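Beta-L-arabinobiosidase (Bacteroides thetaiotaomicron, PDB 5MQR) hydrolyses glycosidic bonds in plant pectin, probably as an arabinofuranosidase, and also carries a sialidase-like propeller whose activity is less certain. Local coordinates at residues N75-L80 and Q90-P95; S103-M108 and M149-G154; Y701-N706 and G742-M747. One frame throughout, in Å; residues are numbered along the deposited sequence.

Contact 1: N75-L80 and Q90-P95; sequences NHQPML and QYLADP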
ATOM      1  N   ASN A  75     -35.985  14.550   2.163  1.00 23.69           N
ATOM      2  CA  ASN A  75     -35.178  14.096   3.282  1.00 23.46           C
ATOM      3  C   ASN A  75     -33.737  14.518   2.977  1.00 23.76           C
ATOM      4  O   ASN A  75     -33.215  14.159   1.915  1.00 23.45           O
ATOM      5  CB  ASN A  75     -35.267  12.572   3.433  1.00 23.16           C
ATOM      6  CG  ASN A  75     -36.705  12.059   3.616  1.00 23.58           C
ATOM      7  OD1 ASN A  75     -37.283  12.173   4.706  1.00 23.78           O
ATOM      8  ND2 ASN A  75     -37.281  11.483   2.543  1.00 23.00           N
ATOM      9  N   HIS A  76     -33.085  15.258   3.890  1.00 24.20           N
ATOM     10  CA  HIS A  76     -31.799  15.904   3.581  1.00 24.27           C
ATOM     11  C   HIS A  76     -31.007  16.250   4.841  1.00 24.55           C
ATOM     12  O   HIS A  76     -31.506  16.101   5.960  1.00 24.57           O
ATOM     13  CB  HIS A  76     -32.082  17.164   2.763  1.00 24.20           C
ATOM     14  CG  HIS A  76     -30.916  17.723   2.017  1.00 24.31           C
ATOM     15  ND1 HIS A  76     -29.944  16.948   1.414  1.00 24.13           N
ATOM     16  CD2 HIS A  76     -30.604  19.007   1.718  1.00 24.75           C
ATOM     17  CE1 HIS A  76     -29.082  17.725   0.797  1.00 23.93           C
ATOM     18  NE2 HIS A  76     -29.461  18.980   0.962  1.00 24.41           N
ATOM     19  N   GLN A  77     -29.754  16.665   4.640  1.00 24.98           N
ATOM     20  CA  GLN A  77     -28.924  17.292   5.671  1.00 25.35           C
ATOM     21  C   GLN A  77     -28.672  16.390   6.871  1.00 24.57           C
ATOM     22  O   GLN A  77     -29.117  16.692   7.995  1.00 24.09           O
ATOM     23  CB  GLN A  77     -29.551  18.607   6.102  1.00 27.13           C
ATOM     24  CG  GLN A  77     -28.616  19.465   6.938  1.00 28.14           C
ATOM     25  CD  GLN A  77     -28.414  20.830   6.347  1.00 29.46           C
ATOM     26  OE1 GLN A  77     -27.266  21.253   6.135  1.00 31.14           O
ATOM     27  NE2 GLN A  77     -29.519  21.517   6.024  1.00 29.98           N
ATOM     28  N   PRO A  78     -27.981  15.259   6.629  1.00 23.72           N
ATOM     29  CA  PRO A  78     -27.697  14.375   7.738  1.00 23.92           C
ATOM     30  C   PRO A  78     -26.589  14.884   8.652  1.00 23.52           C
ATOM     31  O   PRO A  78     -25.711  15.630   8.207  1.00 23.19           O
ATOM     32  CB  PRO A  78     -27.302  13.056   7.055  1.00 23.79           C
ATOM     33  CG  PRO A  78     -26.740  13.475   5.747  1.00 23.39           C
ATOM     34  CD  PRO A  78     -27.508  14.705   5.347  1.00 23.53           C
HETATM   35  N   MSE A  79     -26.669  14.477   9.913  1.00 23.90           N
HETATM   36  CA  MSE A  79     -25.622  14.669  10.924  1.00 24.35           C
HETATM   37  C   MSE A  79     -25.302  13.319  11.490  1.00 24.40           C
HETATM   38  O   MSE A  79     -26.135  12.405  11.465  1.00 24.08           O
HETATM   39  CB  MSE A  79     -26.070  15.582  12.060  1.00 25.25           C
HETATM   40  CG  MSE A  79     -26.616  16.918  11.560  1.00 26.25           C
HETATM   41 SE   MSE A  79     -25.123  18.061  10.969  1.00 28.13          SE
HETATM   42  CE  MSE A  79     -25.976  18.847   9.359  1.00 26.72           C
ATOM     43  N   LEU A  80     -24.085  13.171  12.005  1.00 24.65           N
ATOM     44  CA  LEU A  80     -23.606  11.883  12.507  1.00 24.71           C
ATOM     45  C   LEU A  80     -22.776  12.006  13.784  1.00 25.08           C
ATOM     46  O   LEU A  80     -21.924  12.892  13.904  1.00 24.99           O
ATOM     47  CB  LEU A  80     -22.798  11.185  11.416  1.00 24.36           C
ATOM     48  CG  LEU A  80     -22.416   9.713  11.594  1.00 23.99           C
ATOM     49  CD1 LEU A  80     -23.619   8.784  11.536  1.00 24.03           C
ATOM     50  CD2 LEU A  80     -21.418   9.366  10.493  1.00 23.69           C
ATOM     51  N   GLN A  90     -28.912  11.783  12.327  1.00 24.52           N
ATOM     52  CA  GLN A  90     -29.975  12.792  12.387  1.00 24.78           C
ATOM     53  C   GLN A  90     -30.194  13.282  10.964  1.00 24.83           C
ATOM     54  O   GLN A  90     -29.230  13.411  10.220  1.00 24.20           O
ATOM     55  CB  GLN A  90     -29.522  13.962  13.248  1.00 25.10           C
ATOM     56  CG  GLN A  90     -30.617  14.889  13.679  1.00 25.77           C
ATOM     57  CD  GLN A  90     -30.156  16.322  13.974  1.00 26.08           C
ATOM     58  OE1 GLN A  90     -29.617  16.994  13.101  1.00 26.19           O
ATOM     59  NE2 GLN A  90     -30.412  16.801  15.190  1.00 26.23           N
ATOM     60  N   TYR A  91     -31.443  13.530  10.577  1.00 24.97           N
ATOM     61  CA  TYR A  91     -31.737  14.157   9.301  1.00 25.19           C
ATOM     62  C   TYR A  91     -33.035  14.948   9.376  1.00 26.18           C
ATOM     63  O   TYR A  91     -33.830  14.760  10.285  1.00 26.09           O
ATOM     64  CB  TYR A  91     -31.745  13.131   8.143  1.00 25.02           C
ATOM     65  CG  TYR A  91     -32.909  12.176   8.067  1.00 24.84           C
ATOM     66  CD1 TYR A  91     -32.877  10.947   8.735  1.00 24.94           C
ATOM     67  CD2 TYR A  91     -34.035  12.484   7.308  1.00 25.04           C
ATOM     68  CE1 TYR A  91     -33.937  10.051   8.652  1.00 25.20           C
ATOM     69  CE2 TYR A  91     -35.112  11.601   7.226  1.00 24.98           C
ATOM     70  CZ  TYR A  91     -35.071  10.401   7.909  1.00 25.18           C
ATOM     71  OH  TYR A  91     -36.124   9.532   7.808  1.00 24.86           O
ATOM     72  N   LEU A  92     -33.233  15.844   8.420  1.00 26.95           N
ATOM     73  CA  LEU A  92     -34.444  16.616   8.389  1.00 28.44           C
ATOM     74  C   LEU A  92     -35.299  16.312   7.195  1.00 27.43           C
ATOM     75  O   LEU A  92     -34.829  15.818   6.194  1.00 26.57           O
ATOM     76  CB  LEU A  92     -34.182  18.100   8.518  1.00 30.43           C
ATOM     77  CG  LEU A  92     -33.416  18.836   7.457  1.00 32.03           C
ATOM     78  CD1 LEU A  92     -34.322  19.403   6.364  1.00 33.00           C
ATOM     79  CD2 LEU A  92     -32.645  19.961   8.189  1.00 33.28           C
ATOM     80  N   ALA A  93     -36.582  16.596   7.345  1.00 26.89           N
ATOM     81  CA  ALA A  93     -37.555  16.151   6.387  1.00 26.71           C
ATOM     82  C   ALA A  93     -38.743  17.089   6.329  1.00 26.76           C
ATOM     83  O   ALA A  93     -39.164  17.652   7.340  1.00 26.67           O
ATOM     84  CB  ALA A  93     -38.008  14.723   6.726  1.00 26.41           C
ATOM     85  N   ASP A  94     -39.268  17.230   5.119  1.00 26.74           N
ATOM     86  CA  ASP A  94     -40.554  17.842   4.853  1.00 27.07           C
ATOM     87  C   ASP A  94     -41.329  16.816   3.988  1.00 26.88           C
ATOM     88  O   ASP A  94     -40.720  15.918   3.360  1.00 25.02           O
ATOM     89  CB  ASP A  94     -40.390  19.146   4.061  1.00 27.82           C
ATOM     90  CG  ASP A  94     -39.697  20.299   4.862  1.00 28.23           C
ATOM     91  OD1 ASP A  94     -38.720  20.079   5.605  1.00 28.14           O
ATOM     92  OD2 ASP A  94     -40.116  21.460   4.683  1.00 28.68           O
ATOM     93  N   PRO A  95     -42.668  16.934   3.940  1.00 27.19           N
ATOM     94  CA  PRO A  95     -43.421  15.961   3.153  1.00 27.33           C
ATOM     95  C   PRO A  95     -43.041  15.874   1.683  1.00 27.08           C
ATOM     96  O   PRO A  95     -43.092  14.774   1.127  1.00 26.71           O
ATOM     97  CB  PRO A  95     -44.871  16.421   3.322  1.00 27.99           C
ATOM     98  CG  PRO A  95     -44.870  16.949   4.717  1.00 28.23           C
ATOM     99  CD  PRO A  95     -43.566  17.709   4.813  1.00 27.92           C
TER
HETATM  100  O   HOH W   1     -38.102  10.179   6.114  1.00 23.24           O
HETATM  101  O   HOH W   2     -30.414  17.343  10.547  1.00 26.06           O

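Contact 2: S103-M108 and M149-G154; sequences SQTFLM and MHQRVG. With EDO (1,2-ethanediol), chain H.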
ATOM      1  N   SER A 103     -42.218  20.387   8.733  1.00 29.03           N
ATOM      2  CA  SER A 103     -40.795  20.140   8.728  1.00 27.99           C
ATOM      3  C   SER A 103     -40.409  19.653  10.105  1.00 27.94           C
ATOM      4  O   SER A 103     -40.891  20.198  11.116  1.00 28.44           O
ATOM      5  CB  SER A 103     -40.053  21.444   8.394  1.00 27.86           C
ATOM      6  OG  SER A 103     -38.664  21.241   8.181  1.00 27.39           O
ATOM      7  N   GLN A 104     -39.542  18.648  10.154  1.00 26.91           N
ATOM      8  CA  GLN A 104     -39.119  18.065  11.416  1.00 26.94           C
ATOM      9  C   GLN A 104     -37.783  17.394  11.263  1.00 26.55           C
ATOM     10  O   GLN A 104     -37.288  17.275  10.141  1.00 26.81           O
ATOM     11  CB  GLN A 104     -40.135  17.040  11.898  1.00 27.27           C
ATOM     12  CG  GLN A 104     -40.269  15.843  10.986  1.00 27.12           C
ATOM     13  CD  GLN A 104     -41.557  15.074  11.193  1.00 27.72           C
ATOM     14  OE1 GLN A 104     -42.499  15.544  11.831  1.00 28.19           O
ATOM     15  NE2 GLN A 104     -41.600  13.867  10.642  1.00 27.50           N
ATOM     16  N   THR A 105     -37.224  16.945  12.388  1.00 26.20           N
ATOM     17  CA  THR A 105     -35.935  16.272  12.425  1.00 25.64           C
ATOM     18  C   THR A 105     -36.090  14.853  12.979  1.00 25.46           C
ATOM     19  O   THR A 105     -36.740  14.654  13.997  1.00 25.94           O
ATOM     20  CB  THR A 105     -34.955  17.095  13.284  1.00 25.71           C
ATOM     21  OG1 THR A 105     -34.807  18.389  12.689  1.00 25.89           O
ATOM     22  CG2 THR A 105     -33.554  16.395  13.432  1.00 25.02           C
ATOM     23  N   PHE A 106     -35.492  13.895  12.274  1.00 24.90           N
ATOM     24  CA  PHE A 106     -35.543  12.463  12.594  1.00 25.08           C
ATOM     25  C   PHE A 106     -34.224  11.998  13.208  1.00 25.31           C
ATOM     26  O   PHE A 106     -33.168  12.581  12.930  1.00 24.55           O
ATOM     27  CB  PHE A 106     -35.758  11.635  11.339  1.00 24.35           C
ATOM     28  CG  PHE A 106     -37.173  11.611  10.829  1.00 24.31           C
ATOM     29  CD1 PHE A 106     -38.169  10.947  11.538  1.00 24.93           C
ATOM     30  CD2 PHE A 106     -37.486  12.158   9.593  1.00 23.90           C
ATOM     31  CE1 PHE A 106     -39.475  10.868  11.034  1.00 25.23           C
ATOM     32  CE2 PHE A 106     -38.767  12.074   9.081  1.00 24.36           C
ATOM     33  CZ  PHE A 106     -39.770  11.428   9.799  1.00 24.76           C
ATOM     34  N   LEU A 107     -34.298  10.952  14.028  1.00 26.08           N
ATOM     35  CA  LEU A 107     -33.119  10.269  14.577  1.00 26.87           C
ATOM     36  C   LEU A 107     -33.211   8.751  14.401  1.00 27.91           C
ATOM     37  O   LEU A 107     -34.284   8.152  14.624  1.00 28.95           O
ATOM     38  CB  LEU A 107     -32.965  10.548  16.065  1.00 27.33           C
ATOM     39  CG  LEU A 107     -31.716  10.018  16.772  1.00 27.15           C
ATOM     40  CD1 LEU A 107     -30.496  10.849  16.377  1.00 26.74           C
ATOM     41  CD2 LEU A 107     -31.917  10.028  18.272  1.00 27.76           C
HETATM   42  N   MSE A 108     -32.074   8.145  14.069  1.00 28.36           N
HETATM   43  CA  MSE A 108     -31.921   6.703  13.926  1.00 29.66           C
HETATM   44  C   MSE A 108     -30.613   6.286  14.536  1.00 29.84           C
HETATM   45  O   MSE A 108     -29.637   7.037  14.518  1.00 28.17           O
HETATM   46  CB  MSE A 108     -31.699   6.339  12.464  1.00 30.66           C
HETATM   47  CG  MSE A 108     -32.868   6.626  11.572  1.00 32.35           C
HETATM   48 SE   MSE A 108     -32.241   6.545   9.719  1.00 32.76          SE
HETATM   49  CE  MSE A 108     -32.539   4.621   9.452  1.00 31.82           C
HETATM   50  N   MSE A 149     -37.351  23.562   9.655  1.00 30.40           N
HETATM   51  CA  MSE A 149     -36.158  23.168  10.394  1.00 30.28           C
HETATM   52  C   MSE A 149     -34.988  23.250   9.465  1.00 30.20           C
HETATM   53  O   MSE A 149     -35.109  23.002   8.265  1.00 29.61           O
HETATM   54  CB  MSE A 149     -36.255  21.764  11.044  1.00 29.82           C
HETATM   55  CG  MSE A 149     -37.386  21.755  12.069  1.00 29.89           C
HETATM   56 SE   MSE A 149     -37.130  20.423  13.491  1.00 29.72          SE
HETATM   57  CE  MSE A 149     -35.764  21.419  14.528  1.00 29.98           C
ATOM     58  N   HIS A 150     -33.848  23.630  10.039  1.00 31.10           N
ATOM     59  CA  HIS A 150     -32.596  23.736   9.323  1.00 31.81           C
ATOM     60  C   HIS A 150     -31.458  23.811  10.335  1.00 32.20           C
ATOM     61  O   HIS A 150     -31.463  24.708  11.176  1.00 33.51           O
ATOM     62  CB  HIS A 150     -32.562  24.989   8.452  1.00 32.41           C
ATOM     63  CG  HIS A 150     -31.382  25.020   7.536  1.00 33.03           C
ATOM     64  ND1 HIS A 150     -30.193  25.633   7.871  1.00 33.68           N
ATOM     65  CD2 HIS A 150     -31.181  24.441   6.329  1.00 32.72           C
ATOM     66  CE1 HIS A 150     -29.328  25.468   6.889  1.00 33.65           C
ATOM     67  NE2 HIS A 150     -29.907  24.756   5.937  1.00 33.34           N
ATOM     68  N   GLN A 151     -30.535  22.860  10.251  1.00 31.44           N
ATOM     69  CA  GLN A 151     -29.372  22.719  11.146  1.00 32.19           C
ATOM     70  C   GLN A 151     -28.161  22.427  10.315  1.00 29.89           C
ATOM     71  O   GLN A 151     -28.255  21.583   9.423  1.00 29.96           O
ATOM     72  CB  GLN A 151     -29.428  21.409  11.960  1.00 33.81           C
ATOM     73  CG  GLN A 151     -30.458  21.297  12.981  1.00 35.21           C
ATOM     74  CD  GLN A 151     -31.778  20.816  12.465  1.00 34.87           C
ATOM     75  OE1 GLN A 151     -32.711  21.576  12.440  1.00 35.98           O
ATOM     76  NE2 GLN A 151     -31.873  19.548  12.094  1.00 35.70           N
ATOM     77  N   ARG A 152     -27.016  22.989  10.675  1.00 28.96           N
ATOM     78  CA  ARG A 152     -25.726  22.549  10.108  1.00 27.81           C
ATOM     79  C   ARG A 152     -24.923  21.719  11.097  1.00 27.09           C
ATOM     80  O   ARG A 152     -23.826  21.254  10.747  1.00 26.35           O
ATOM     81  CB  ARG A 152     -24.898  23.757   9.677  1.00 28.22           C
ATOM     82  CG  ARG A 152     -25.578  24.671   8.680  1.00 28.66           C
ATOM     83  CD  ARG A 152     -25.741  23.978   7.344  1.00 28.50           C
ATOM     84  NE  ARG A 152     -25.781  24.956   6.265  1.00 29.54           N
ATOM     85  CZ  ARG A 152     -26.310  24.754   5.052  1.00 30.04           C
ATOM     86  NH1 ARG A 152     -26.821  23.561   4.693  1.00 29.32           N
ATOM     87  NH2 ARG A 152     -26.292  25.764   4.168  1.00 30.47           N
ATOM     88  N   VAL A 153     -25.450  21.588  12.328  1.00 26.70           N
ATOM     89  CA  VAL A 153     -24.829  20.839  13.414  1.00 26.16           C
ATOM     90  C   VAL A 153     -25.952  20.198  14.210  1.00 26.11           C
ATOM     91  O   VAL A 153     -26.954  20.849  14.497  1.00 26.15           O
ATOM     92  CB  VAL A 153     -23.941  21.721  14.359  1.00 26.62           C
ATOM     93  CG1 VAL A 153     -24.681  22.929  14.925  1.00 26.79           C
ATOM     94  CG2 VAL A 153     -23.364  20.884  15.507  1.00 26.74           C
ATOM     95  N   GLY A 154     -25.755  18.925  14.554  1.00 25.19           N
ATOM     96  CA  GLY A 154     -26.769  18.076  15.145  1.00 25.37           C
ATOM     97  C   GLY A 154     -26.506  17.456  16.506  1.00 25.32           C
ATOM     98  O   GLY A 154     -27.466  17.060  17.160  1.00 25.48           O
TER
HETATM   99  C1  EDO H1207     -29.382  25.852   2.692  1.00 56.80           C
HETATM  100  O1  EDO H1207     -29.548  24.432   2.922  1.00 53.19           O
HETATM  101  C2  EDO H1207     -28.527  26.144   1.450  1.00 56.28           C
HETATM  102  O2  EDO H1207     -27.737  27.332   1.565  1.00 57.90           O

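Contact 3: Y701-N706 and G742-M747; sequences YSDKYN and GPMKKM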
ATOM      1  N   TYR A 701      43.765 -17.135 -19.152  1.00 31.92           N
ATOM      2  CA  TYR A 701      43.901 -18.088 -18.031  1.00 31.25           C
ATOM      3  C   TYR A 701      42.550 -18.688 -17.640  1.00 30.39           C
ATOM      4  O   TYR A 701      42.443 -19.445 -16.682  1.00 29.84           O
ATOM      5  CB  TYR A 701      44.571 -17.402 -16.833  1.00 30.83           C
ATOM      6  CG  TYR A 701      43.858 -16.132 -16.412  1.00 30.15           C
ATOM      7  CD1 TYR A 701      42.752 -16.186 -15.565  1.00 28.97           C
ATOM      8  CD2 TYR A 701      44.266 -14.885 -16.894  1.00 29.58           C
ATOM      9  CE1 TYR A 701      42.091 -15.035 -15.189  1.00 28.48           C
ATOM     10  CE2 TYR A 701      43.608 -13.723 -16.520  1.00 28.89           C
ATOM     11  CZ  TYR A 701      42.518 -13.802 -15.667  1.00 28.57           C
ATOM     12  OH  TYR A 701      41.844 -12.663 -15.283  1.00 27.58           O
ATOM     13  N   SER A 702      41.512 -18.366 -18.399  1.00 30.43           N
ATOM     14  CA  SER A 702      40.180 -18.827 -18.057  1.00 30.40           C
ATOM     15  C   SER A 702      40.052 -20.309 -18.399  1.00 30.42           C
ATOM     16  O   SER A 702      40.868 -20.854 -19.120  1.00 30.45           O
ATOM     17  CB  SER A 702      39.138 -17.991 -18.776  1.00 30.26           C
ATOM     18  OG  SER A 702      39.315 -18.134 -20.166  1.00 31.74           O
ATOM     19  N   ASP A 703      39.045 -20.958 -17.838  1.00 30.44           N
ATOM     20  CA  ASP A 703      38.733 -22.342 -18.172  1.00 31.47           C
ATOM     21  C   ASP A 703      37.907 -22.304 -19.465  1.00 31.75           C
ATOM     22  O   ASP A 703      37.859 -21.264 -20.138  1.00 30.86           O
ATOM     23  CB  ASP A 703      37.962 -23.000 -17.010  1.00 31.63           C
ATOM     24  CG  ASP A 703      38.218 -24.487 -16.892  1.00 32.34           C
ATOM     25  OD1 ASP A 703      38.229 -25.192 -17.934  1.00 32.48           O
ATOM     26  OD2 ASP A 703      38.394 -24.945 -15.741  1.00 32.68           O
ATOM     27  N   LYS A 704      37.250 -23.415 -19.807  1.00 33.05           N
ATOM     28  CA  LYS A 704      36.348 -23.470 -20.970  1.00 33.29           C
ATOM     29  C   LYS A 704      35.287 -22.368 -20.858  1.00 32.00           C
ATOM     30  O   LYS A 704      34.919 -21.946 -19.742  1.00 30.81           O
ATOM     31  CB  LYS A 704      35.670 -24.844 -21.078  1.00 35.16           C
ATOM     32  CG  LYS A 704      36.618 -26.053 -21.217  1.00 37.06           C
ATOM     33  CD  LYS A 704      35.923 -27.312 -21.764  1.00 38.53           C
ATOM     34  CE  LYS A 704      35.037 -27.990 -20.721  1.00 39.84           C
ATOM     35  NZ  LYS A 704      33.791 -28.657 -21.259  1.00 41.09           N
ATOM     36  N   TYR A 705      34.843 -21.875 -22.011  1.00 30.97           N
ATOM     37  CA  TYR A 705      33.793 -20.854 -22.091  1.00 30.43           C
ATOM     38  C   TYR A 705      34.118 -19.547 -21.329  1.00 29.32           C
ATOM     39  O   TYR A 705      33.223 -18.856 -20.837  1.00 29.49           O
ATOM     40  CB  TYR A 705      32.452 -21.455 -21.638  1.00 30.75           C
ATOM     41  CG  TYR A 705      32.320 -22.897 -22.034  1.00 32.27           C
ATOM     42  CD1 TYR A 705      32.553 -23.299 -23.361  1.00 33.88           C
ATOM     43  CD2 TYR A 705      32.025 -23.888 -21.088  1.00 32.99           C
ATOM     44  CE1 TYR A 705      32.491 -24.640 -23.736  1.00 34.98           C
ATOM     45  CE2 TYR A 705      31.936 -25.230 -21.460  1.00 34.52           C
ATOM     46  CZ  TYR A 705      32.174 -25.605 -22.776  1.00 35.15           C
ATOM     47  OH  TYR A 705      32.104 -26.922 -23.133  1.00 36.00           O
ATOM     48  N   ASN A 706      35.402 -19.209 -21.259  1.00 28.31           N
ATOM     49  CA  ASN A 706      35.890 -18.024 -20.555  1.00 27.79           C
ATOM     50  C   ASN A 706      35.558 -17.970 -19.027  1.00 27.14           C
ATOM     51  O   ASN A 706      35.517 -16.901 -18.415  1.00 26.11           O
ATOM     52  CB  ASN A 706      35.422 -16.755 -21.295  1.00 26.96           C
ATOM     53  CG  ASN A 706      36.279 -15.558 -21.001  1.00 26.74           C
ATOM     54  OD1 ASN A 706      37.508 -15.664 -20.899  1.00 26.77           O
ATOM     55  ND2 ASN A 706      35.639 -14.397 -20.849  1.00 26.75           N
ATOM     56  N   GLY A 742      32.303 -33.920 -15.060  1.00 37.14           N
ATOM     57  CA  GLY A 742      32.989 -33.588 -13.815  1.00 36.58           C
ATOM     58  C   GLY A 742      33.305 -32.094 -13.668  1.00 35.72           C
ATOM     59  O   GLY A 742      32.935 -31.266 -14.517  1.00 34.64           O
ATOM     60  N   PRO A 743      33.970 -31.730 -12.563  1.00 34.96           N
ATOM     61  CA  PRO A 743      34.232 -30.324 -12.310  1.00 34.42           C
ATOM     62  C   PRO A 743      35.250 -29.679 -13.274  1.00 34.59           C
ATOM     63  O   PRO A 743      36.186 -30.341 -13.730  1.00 34.22           O
ATOM     64  CB  PRO A 743      34.755 -30.334 -10.872  1.00 34.66           C
ATOM     65  CG  PRO A 743      35.336 -31.695 -10.690  1.00 35.06           C
ATOM     66  CD  PRO A 743      34.391 -32.581 -11.439  1.00 35.27           C
HETATM   67  N   MSE A 744      35.052 -28.390 -13.558  1.00 34.72           N
HETATM   68  CA  MSE A 744      36.016 -27.587 -14.313  1.00 35.98           C
HETATM   69  C   MSE A 744      37.386 -27.711 -13.656  1.00 37.33           C
HETATM   70  O   MSE A 744      37.522 -27.630 -12.437  1.00 37.03           O
HETATM   71  CB  MSE A 744      35.600 -26.110 -14.410  1.00 35.75           C
HETATM   72  CG  MSE A 744      34.366 -25.791 -15.271  1.00 36.13           C
HETATM   73 SE   MSE A 744      34.623 -26.293 -17.168  1.00 38.06          SE
HETATM   74  CE  MSE A 744      32.774 -26.043 -17.769  1.00 36.55           C
ATOM     75  N   LYS A 745      38.400 -27.937 -14.475  1.00 38.80           N
ATOM     76  CA  LYS A 745      39.766 -28.127 -14.014  1.00 41.44           C
ATOM     77  C   LYS A 745      40.295 -26.924 -13.214  1.00 39.45           C
ATOM     78  O   LYS A 745      40.946 -27.105 -12.191  1.00 38.46           O
ATOM     79  CB  LYS A 745      40.630 -28.377 -15.257  1.00 45.78           C
ATOM     80  CG  LYS A 745      42.093 -28.720 -15.052  1.00 49.76           C
ATOM     81  CD  LYS A 745      42.727 -29.354 -16.324  1.00 54.52           C
ATOM     82  CE  LYS A 745      42.327 -28.711 -17.683  1.00 56.07           C
ATOM     83  NZ  LYS A 745      41.151 -29.357 -18.383  1.00 57.51           N
ATOM     84  N   LYS A 746      39.970 -25.705 -13.657  1.00 37.63           N
ATOM     85  CA  LYS A 746      40.542 -24.485 -13.061  1.00 36.90           C
ATOM     86  C   LYS A 746      39.811 -23.952 -11.837  1.00 35.08           C
ATOM     87  O   LYS A 746      40.131 -22.876 -11.354  1.00 35.27           O
ATOM     88  CB  LYS A 746      40.735 -23.403 -14.122  1.00 37.21           C
ATOM     89  CG  LYS A 746      41.718 -23.880 -15.176  1.00 38.64           C
ATOM     90  CD  LYS A 746      42.013 -22.825 -16.215  1.00 39.41           C
ATOM     91  CE  LYS A 746      42.990 -23.381 -17.238  1.00 40.62           C
ATOM     92  NZ  LYS A 746      43.398 -22.314 -18.190  1.00 41.70           N
HETATM   93  N   MSE A 747      38.894 -24.731 -11.283  1.00 34.21           N
HETATM   94  CA  MSE A 747      38.444 -24.504  -9.897  1.00 33.92           C
HETATM   95  C   MSE A 747      39.605 -24.601  -8.919  1.00 34.38           C
HETATM   96  O   MSE A 747      39.586 -23.958  -7.865  1.00 34.01           O
HETATM   97  CB  MSE A 747      37.335 -25.487  -9.503  1.00 33.34           C
HETATM   98  CG  MSE A 747      36.068 -25.169 -10.284  1.00 33.10           C
HETATM   99 SE   MSE A 747      34.484 -26.133  -9.642  1.00 32.99          SE
HETATM  100  CE  MSE A 747      34.246 -24.910  -8.125  1.00 32.77           C
TER
HETATM  101  O   HOH W   3      37.918 -27.806 -17.426  1.00 31.00           O

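Contact 1: N75-L80 and Q90-P95
H76 pairs with L92 and M79 with Q90 in a beta hairpin of the N-terminal beta propeller. H76 N donates to L92 O at 2.9 Å, and M79 N donates to Q90 O at 2.8 Å. L92 N and Q90 N return both bonds. Between these pairs two residues, Q77 and P78, stand opposite the single residue Y91, a beta bulge. The backbone of Q77 is in the left-handed region there. P78 CA sits 3.1 Å from Q90 O in a CA-H...O contact.

The Y91 ring lies alongside the N75 side chain and points the same way. With chi1 at 73°, its CG sits between the backbone N and the carbonyl carbon, and the ring runs beside N75. The N75 amide is turned 72° from the ring, and OD1 comes to the ring edge 3.4 Å from CE2. A water bridges N75 OD1 and Y91 OH, while ND2 is held by E396 O and W72 O.

Two further side-chain pairs meet on the sheet. The Q77 chain is bent at chi2, and its CB lies 4.0 Å from L92 CD2. Its OE1 is taken by K310 and R152. Q90 is extended beyond CG and runs beside M79; its NE2 bonds M166 O. Its OE1 lies 3.4 Å from M79 CG and also accepts a bond from a second water, which donates to Q77 O at 2.9 Å.

Contact 2: S103-M108 and M149-G154
The seam between two successive blades of the N-terminal beta propeller is bridged here by S103 and T105 with M149 and Q151. One side is the start of strand 104-110. The other is the start of strand 148-157, at the edge of the next four-stranded sheet.

S103 OG accepts the backbone N-H of M149 at 3.0 Å, nearly straight. OG stands anti to its own backbone N, chi1 -172°, which turns it to the neighbouring blade. It is also hydrogen-bonded to D94 OD1, so one hydroxyl ties both blades.

M149, a selenomethionine, crosses T105 at about a right angle. The chain turns about CG-SE (chi3 77°), and SE is pressed tightly against T105 OG1, at 3.2 Å. The same hydroxyl receives Q151 NE2 at 3.2 Å. The bond is bent, 139° at the hydrogen, with OG1 tilted out of the Q151 amide plane. Q151 OE1 is held by N168 N, which fixes the other end of the amide.

Beyond the seam, H150 CE1 lies over one face of the R152 guanidinium, 3.5 Å above its plane. H150 NE2 donates to 1,2-ethanediol O1 at 3.1 Å, and R152 NH1 adds a weak bond to O1. E248 holds H150 ND1, and E247 forms a salt bridge with R152 NE. Side chains joining one four-stranded blade to the first strand of the next are typical of a beta propeller.

Contact 3: Y701-N706 and G742-M747
The backbones of two loops come closest at D703 and K746, whose CA atoms are 5.8 Å apart. Both loops belong to the MGH1-like glycoside hydrolase domain, a helical fold consistent with an (alpha/alpha)6 barrel. A 3-10 turn begins near K745 and runs on past M747.

The D703 carboxylate carries the contact. OD2 accepts K746 N at 2.7 Å, with the donor almost in line with the C-O bond. K745 N is also near OD2, but its angle is poor. OD1 uses its anti lone pair to accept K704 N at 2.8 Å. A water donates to OD1 and accepts from K745 N. The carboxylate therefore grips the start of the 3-10 segment and its own loop at once.

K746 reaches back the other way. Its chain is straight from CG to NZ, with chi2 at -177°, and crosses D703 at a slant. NZ donates to S702 O at 3.1 Å from above the carbonyl plane, 54° out of it. A weak bond, 3.4 Å, runs from NZ to Y701 O.

On the other flank M744, a selenomethionine, crosses K704 and Y705 at about right angles. K704 CE packs on SE at 4.0 Å. K704 CB lies over one face of the Y705 ring, while NZ bonds Y705 OH at 3.1 Å and G738 O. M744 CE meets the ring obliquely, 3.9 Å from Y705 CE2.

In the fold
Contacts 1 and 2 adjoin in the N-terminal propeller, with centres about 5 Å apart. Both are buried. Strand 86-94 of contact 1 is the sheet neighbour of strand 104-110 of contact 2, and Y91 O meets F106 N between them. Contact 1 works within one blade through the backbone bonds of a bulged hairpin; contact 2 works between blades through hydroxyls that take a backbone N-H and a side-chain amide, with selenium packed beside them. Contact 3 lies in the helical domain on the opposite side of the chain's centre, with nearest atoms about 68 Å from contact 1. It is only partly buried and joins loops, and a carboxylate and a lysine replace strand pairing there.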